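Local coordinates for protein succinate dehydrogenase subunit B (Mycolicibacterium smegmatis MC2 51, PDB 6LUM) that probably relays electrons through three iron-sulfur clusters, from the flavoprotein subunit toward the membrane-embedded subunits of succinate dehydrogenase, at residues 173-178 against 239-244; 179-184 against 194-199. All coordinates share one frame; numbering follows the deposited sequence.

Interactions 1 and 2 share the 4Fe-4S dicluster domain and meet at its four-iron cluster: the first supplies three cysteine ligands, the second the fourth. Along the chain the 179-184/194-199 contact is nested inside the loop closed by 173-178/239-244, and the two touch where Ala239 CB packs on Cys179 O. Interaction 1 is partly buried; it joins two loops and mixes a lysine-to-carbonyl hydrogen bond with apolar contacts, beside the chain of subunit A. Interaction 2 is buried and wholly van der Waals between its segments, setting a turn on the start of helix 196-206, and it reaches on to the three-iron cluster.

Interaction 1 (173-178 against 239-244); sequences KCILCA and ACPRGI. With SF4 (iron/sulfur cluster), chain B.
Two irregular loops run at 136° to each other, coming nearest at Lys173 and Arg242, whose CA atoms are 6.7 Å apart. The lysine chain bends at chi3, which turns CE toward the opposite loop, and NZ donates to Arg242 O at 2.8 Å. The ammonium lies tilted 22° from the carbonyl plane, with a C=O...N angle of 157°. The first torsion of Arg242 sets CG anti to its carbonyl carbon, 3.3 Å from Lys173 O; bends at chi2 and chi3 then carry CD beside Ile175 CD1 and NE back past Lys173 O. Lys173 CB sits above one face of the guanidinium, displaced from its centre, while Ile175 CG2 approaches NH1 from outside, roughly level with the group, at 3.2 Å from Arg242 NH1. Between the loops is the four-iron cluster, held as in bacterial ferredoxins by a CxxCxxC run and a remote cysteine followed by proline: Cys174 SG, Cys177 SG and Cys240 SG each bind a different iron. Pro241 CG packs against the ligand sulfur Cys177 SG at 3.8 Å, and its CD faces cluster sulfur S4 at 3.7 Å. Past the lysine, Ile244 points its CD1 at the backbone of the first loop, 3.6 Å from Cys174 N, and also meets Cys174 CB, the carbon next to a ligand sulfur. Leu95 packs on both Cys177 and Pro241. On the subunit A side, Arg41 of that chain donates hydrogen bonds to Ile175 O and Leu176 O, tying the ligand loop to the neighbouring subunit.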
loop_
_atom_site.group_PDB
_atom_site.type_symbol
_atom_site.label_atom_id
_atom_site.label_comp_id
_atom_site.label_asym_id
_atom_site.label_seq_id
_atom_site.Cartn_x
_atom_site.Cartn_y
_atom_site.Cartn_z
ATOM N N LYS J 173 -21.733 4.753 20.367
ATOM C CA LYS J 173 -22.115 5.782 21.315
ATOM C C LYS J 173 -20.941 6.611 21.807
ATOM O O LYS J 173 -21.131 7.466 22.663
ATOM C CB LYS J 173 -22.801 5.150 22.516
ATOM C CG LYS J 173 -23.895 4.204 22.190
ATOM C CD LYS J 173 -24.272 3.446 23.426
ATOM C CE LYS J 173 -24.686 4.403 24.507
ATOM N NZ LYS J 173 -25.128 3.701 25.736
ATOM N N CYS J 174 -19.742 6.378 21.298
ATOM C CA CYS J 174 -18.552 7.018 21.836
ATOM C C CYS J 174 -18.508 8.482 21.428
ATOM O O CYS J 174 -18.466 8.794 20.238
ATOM C CB CYS J 174 -17.317 6.273 21.349
ATOM S SG CYS J 174 -15.745 7.076 21.555
ATOM N N ILE J 175 -18.517 9.383 22.415
ATOM C CA ILE J 175 -18.403 10.810 22.149
ATOM C C ILE J 175 -16.968 11.289 22.157
ATOM O O ILE J 175 -16.729 12.487 21.983
ATOM C CB ILE J 175 -19.210 11.644 23.156
ATOM C CG1 ILE J 175 -18.750 11.382 24.574
ATOM C CG2 ILE J 175 -20.643 11.335 23.031
ATOM C CD1 ILE J 175 -19.616 12.000 25.620
ATOM N N LEU J 176 -16.007 10.399 22.349
ATOM C CA LEU J 176 -14.585 10.712 22.294
ATOM C C LEU J 176 -14.200 11.763 23.327
ATOM O O LEU J 176 -13.666 12.817 23.006
ATOM C CB LEU J 176 -14.186 11.156 20.893
ATOM C CG LEU J 176 -14.159 10.106 19.797
ATOM C CD1 LEU J 176 -14.181 10.790 18.469
ATOM C CD2 LEU J 176 -12.925 9.275 19.938
ATOM N N CYS J 177 -14.455 11.446 24.591
ATOM C CA CYS J 177 -14.141 12.366 25.669
ATOM C C CYS J 177 -12.832 12.054 26.375
ATOM O O CYS J 177 -12.295 12.939 27.043
ATOM C CB CYS J 177 -15.275 12.393 26.694
ATOM S SG CYS J 177 -15.593 10.886 27.537
ATOM N N ALA J 178 -12.313 10.837 26.232
ATOM C CA ALA J 178 -11.072 10.362 26.835
ATOM C C ALA J 178 -11.186 10.110 28.325
ATOM O O ALA J 178 -10.178 9.992 28.996
ATOM C CB ALA J 178 -9.910 11.312 26.567
ATOM N N ALA J 239 -15.474 4.380 34.053
ATOM C CA ALA J 239 -15.380 5.808 33.792
ATOM C C ALA J 239 -16.223 6.288 32.625
ATOM O O ALA J 239 -16.560 7.469 32.591
ATOM C CB ALA J 239 -13.934 6.200 33.533
ATOM N N CYS J 240 -16.572 5.432 31.678
ATOM C CA CYS J 240 -17.301 5.895 30.499
ATOM C C CYS J 240 -18.608 6.580 30.881
ATOM O O CYS J 240 -19.401 6.008 31.634
ATOM C CB CYS J 240 -17.601 4.739 29.561
ATOM S SG CYS J 240 -18.725 5.158 28.273
ATOM N N PRO J 241 -18.871 7.794 30.384
ATOM C CA PRO J 241 -20.134 8.466 30.686
ATOM C C PRO J 241 -21.314 8.034 29.835
ATOM O O PRO J 241 -22.451 8.354 30.193
ATOM C CB PRO J 241 -19.794 9.927 30.433
ATOM C CG PRO J 241 -18.765 9.884 29.464
ATOM C CD PRO J 241 -17.917 8.740 29.799
ATOM N N ARG J 242 -21.096 7.336 28.729
ATOM C CA ARG J 242 -22.184 6.799 27.931
ATOM C C ARG J 242 -22.557 5.375 28.311
ATOM O O ARG J 242 -23.552 4.860 27.801
ATOM C CB ARG J 242 -21.828 6.822 26.449
ATOM C CG ARG J 242 -21.259 8.106 25.938
ATOM C CD ARG J 242 -22.226 9.253 26.070
ATOM N NE ARG J 242 -23.571 8.946 25.605
ATOM C CZ ARG J 242 -23.963 8.994 24.338
ATOM N NH1 ARG J 242 -23.118 9.326 23.386
ATOM N NH2 ARG J 242 -25.208 8.696 24.023
ATOM N N GLY J 243 -21.790 4.724 29.173
ATOM C CA GLY J 243 -22.051 3.347 29.530
ATOM C C GLY J 243 -21.830 2.400 28.374
ATOM O O GLY J 243 -22.792 1.842 27.853
ATOM N N ILE J 244 -20.584 2.200 27.957
ATOM C CA ILE J 244 -20.325 1.492 26.712
ATOM C C ILE J 244 -19.837 0.056 26.899
ATOM O O ILE J 244 -19.968 -0.745 25.962
ATOM C CB ILE J 244 -19.353 2.303 25.827
ATOM C CG1 ILE J 244 -20.129 3.302 24.987
ATOM C CG2 ILE J 244 -18.517 1.443 24.914
ATOM C CD1 ILE J 244 -19.300 3.999 24.002
HETATM FE FE1 SF4 B . -13.899 6.203 26.388
HETATM FE FE2 SF4 B . -15.571 8.693 26.541
HETATM FE FE3 SF4 B . -16.898 5.985 26.745
HETATM FE FE4 SF4 B . -15.775 6.949 24.119
HETATM S S1 SF4 B . -17.173 7.721 25.528
HETATM S S2 SF4 B . -15.489 5.224 25.346
HETATM S S3 SF4 B . -14.174 7.913 25.140
HETATM S S4 SF4 B . -15.314 6.981 27.777
#

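Interaction 2 (179-184 against 194-199); sequences CCTTSC and FGPAAI. With F3S (Fe3-s4 cluster), chain C; SF4 (iron/sulfur cluster), chain B.
Thr181 and Pro196 cross obliquely, the proline ring presenting CD to the threonine backbone at 3.7 Å from Thr181 CA. The two branches of the threonine divide the work: CG2, anti to the backbone N, rests 3.9 Å from Gly195 CA, while OG1 lies against Ala197 CB at 3.4 Å. A serine in place of Thr181 would lack CG2 and would probably open a gap beside Gly195 and Pro196 CD, weakening the fit of the turn to the helix start. On one flank of the proline, Cys180 SG, set between its backbone N and carbonyl carbon (chi1 73°), touches Pro196 CB at 3.6 Å and binds an iron of the four-iron cluster. Cys184 SG ligates the three-iron cluster, and Pro196 CG faces sulfur S3 of that cluster at 3.8 Å. The ring thus lies between the two metal sites at the start of helix 196-206, with Cys236 of helix 235-239 also packed on it. Cys180 O accepts from both Ser183 N and Ser183 OG on the same face of its plane, which steadies the turn linking the two ligands. Across this contact Cys180 SG has Pro196 CB and Ala197 CB beside it, with Ala197 N close but not hydrogen-bonded to it; this largely apolar flank may influence the potential of the four-iron cluster.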
loop_
_atom_site.group_PDB
_atom_site.type_symbol
_atom_site.label_atom_id
_atom_site.label_comp_id
_atom_site.label_asym_id
_atom_site.label_seq_id
_atom_site.Cartn_x
_atom_site.Cartn_y
_atom_site.Cartn_z
ATOM N N CYS J 179 -12.389 10.005 28.870
ATOM C CA CYS J 179 -12.537 9.635 30.268
ATOM C C CYS J 179 -12.069 8.220 30.539
ATOM O O CYS J 179 -11.866 7.861 31.697
ATOM C CB CYS J 179 -13.991 9.771 30.709
ATOM S SG CYS J 179 -14.520 11.399 31.187
ATOM N N CYS J 180 -11.909 7.409 29.504
ATOM C CA CYS J 180 -11.518 6.014 29.618
ATOM C C CYS J 180 -10.021 5.841 29.436
ATOM O O CYS J 180 -9.358 5.236 30.279
ATOM C CB CYS J 180 -12.273 5.185 28.584
ATOM S SG CYS J 180 -11.697 5.424 26.921
ATOM N N THR J 181 -9.477 6.383 28.347
ATOM C CA THR J 181 -8.056 6.245 28.071
ATOM C C THR J 181 -7.211 6.866 29.160
ATOM O O THR J 181 -6.114 6.387 29.443
ATOM C CB THR J 181 -7.726 6.878 26.732
ATOM O OG1 THR J 181 -8.720 6.506 25.784
ATOM C CG2 THR J 181 -6.436 6.384 26.239
ATOM N N THR J 182 -7.692 7.927 29.781
ATOM C CA THR J 182 -6.952 8.588 30.835
ATOM C C THR J 182 -7.305 8.057 32.205
ATOM O O THR J 182 -7.085 8.745 33.200
ATOM C CB THR J 182 -7.174 10.091 30.773
ATOM O OG1 THR J 182 -8.562 10.362 30.913
ATOM C CG2 THR J 182 -6.706 10.630 29.459
ATOM N N SER J 183 -7.866 6.856 32.277
ATOM C CA SER J 183 -7.964 6.118 33.522
ATOM C C SER J 183 -7.319 4.750 33.410
ATOM O O SER J 183 -7.429 3.952 34.337
ATOM C CB SER J 183 -9.416 5.973 33.946
ATOM O OG SER J 183 -10.114 5.206 33.007
ATOM N N CYS J 184 -6.634 4.470 32.305
ATOM C CA CYS J 184 -6.009 3.181 32.072
ATOM C C CYS J 184 -4.608 3.191 32.658
ATOM O O CYS J 184 -3.757 3.958 32.181
ATOM C CB CYS J 184 -5.953 2.885 30.587
ATOM S SG CYS J 184 -5.578 1.197 30.156
ATOM N N PHE J 194 -2.467 1.817 22.677
ATOM C CA PHE J 194 -3.488 2.536 21.927
ATOM C C PHE J 194 -4.496 3.170 22.868
ATOM O O PHE J 194 -4.618 4.393 22.940
ATOM C CB PHE J 194 -4.190 1.595 20.960
ATOM C CG PHE J 194 -3.536 1.512 19.628
ATOM C CD1 PHE J 194 -3.225 2.652 18.928
ATOM C CD2 PHE J 194 -3.230 0.292 19.076
ATOM C CE1 PHE J 194 -2.619 2.575 17.704
ATOM C CE2 PHE J 194 -2.626 0.214 17.856
ATOM C CZ PHE J 194 -2.322 1.354 17.168
ATOM N N GLY J 195 -5.224 2.348 23.598
ATOM C CA GLY J 195 -6.138 2.838 24.585
ATOM C C GLY J 195 -7.516 2.268 24.404
ATOM O O GLY J 195 -7.902 1.801 23.327
ATOM N N PRO J 196 -8.293 2.303 25.474
ATOM C CA PRO J 196 -9.671 1.828 25.389
ATOM C C PRO J 196 -10.482 2.500 24.302
ATOM O O PRO J 196 -11.282 1.833 23.646
ATOM C CB PRO J 196 -10.215 2.150 26.778
ATOM C CG PRO J 196 -9.059 2.272 27.620
ATOM C CD PRO J 196 -7.938 2.740 26.824
ATOM N N ALA J 197 -10.303 3.799 24.080
ATOM C CA ALA J 197 -11.164 4.519 23.153
ATOM C C ALA J 197 -10.841 4.178 21.713
ATOM O O ALA J 197 -11.745 4.033 20.885
ATOM C CB ALA J 197 -11.033 6.016 23.374
ATOM N N ALA J 198 -9.557 4.066 21.387
ATOM C CA ALA J 198 -9.177 3.612 20.060
ATOM C C ALA J 198 -9.655 2.196 19.819
ATOM O O ALA J 198 -10.113 1.867 18.724
ATOM C CB ALA J 198 -7.669 3.701 19.891
ATOM N N ILE J 199 -9.589 1.341 20.836
ATOM C CA ILE J 199 -10.053 -0.024 20.625
ATOM C C ILE J 199 -11.569 -0.082 20.483
ATOM O O ILE J 199 -12.088 -0.911 19.738
ATOM C CB ILE J 199 -9.534 -0.928 21.750
ATOM C CG1 ILE J 199 -8.012 -1.006 21.667
ATOM C CG2 ILE J 199 -10.132 -2.294 21.636
ATOM C CD1 ILE J 199 -7.357 -1.469 22.910
HETATM FE FE1 F3S C . -7.050 -0.134 31.004
HETATM FE FE3 F3S C . -7.900 -2.957 30.267
HETATM FE FE4 F3S C . -9.981 -0.835 30.771
HETATM S S1 F3S C . -5.991 -2.053 30.914
HETATM S S2 F3S C . -8.882 0.761 31.806
HETATM S S3 F3S C . -8.282 -0.986 29.420
HETATM S S4 F3S C . -10.048 -3.035 30.732
HETATM FE FE1 SF4 B . -13.899 6.203 26.388
HETATM FE FE2 SF4 B . -15.571 8.693 26.541
HETATM FE FE3 SF4 B . -16.898 5.985 26.745
HETATM FE FE4 SF4 B . -15.775 6.949 24.119
HETATM S S1 SF4 B . -17.173 7.721 25.528
HETATM S S2 SF4 B . -15.489 5.224 25.346
HETATM S S3 SF4 B . -14.174 7.913 25.140
HETATM S S4 SF4 B . -15.314 6.981 27.777
#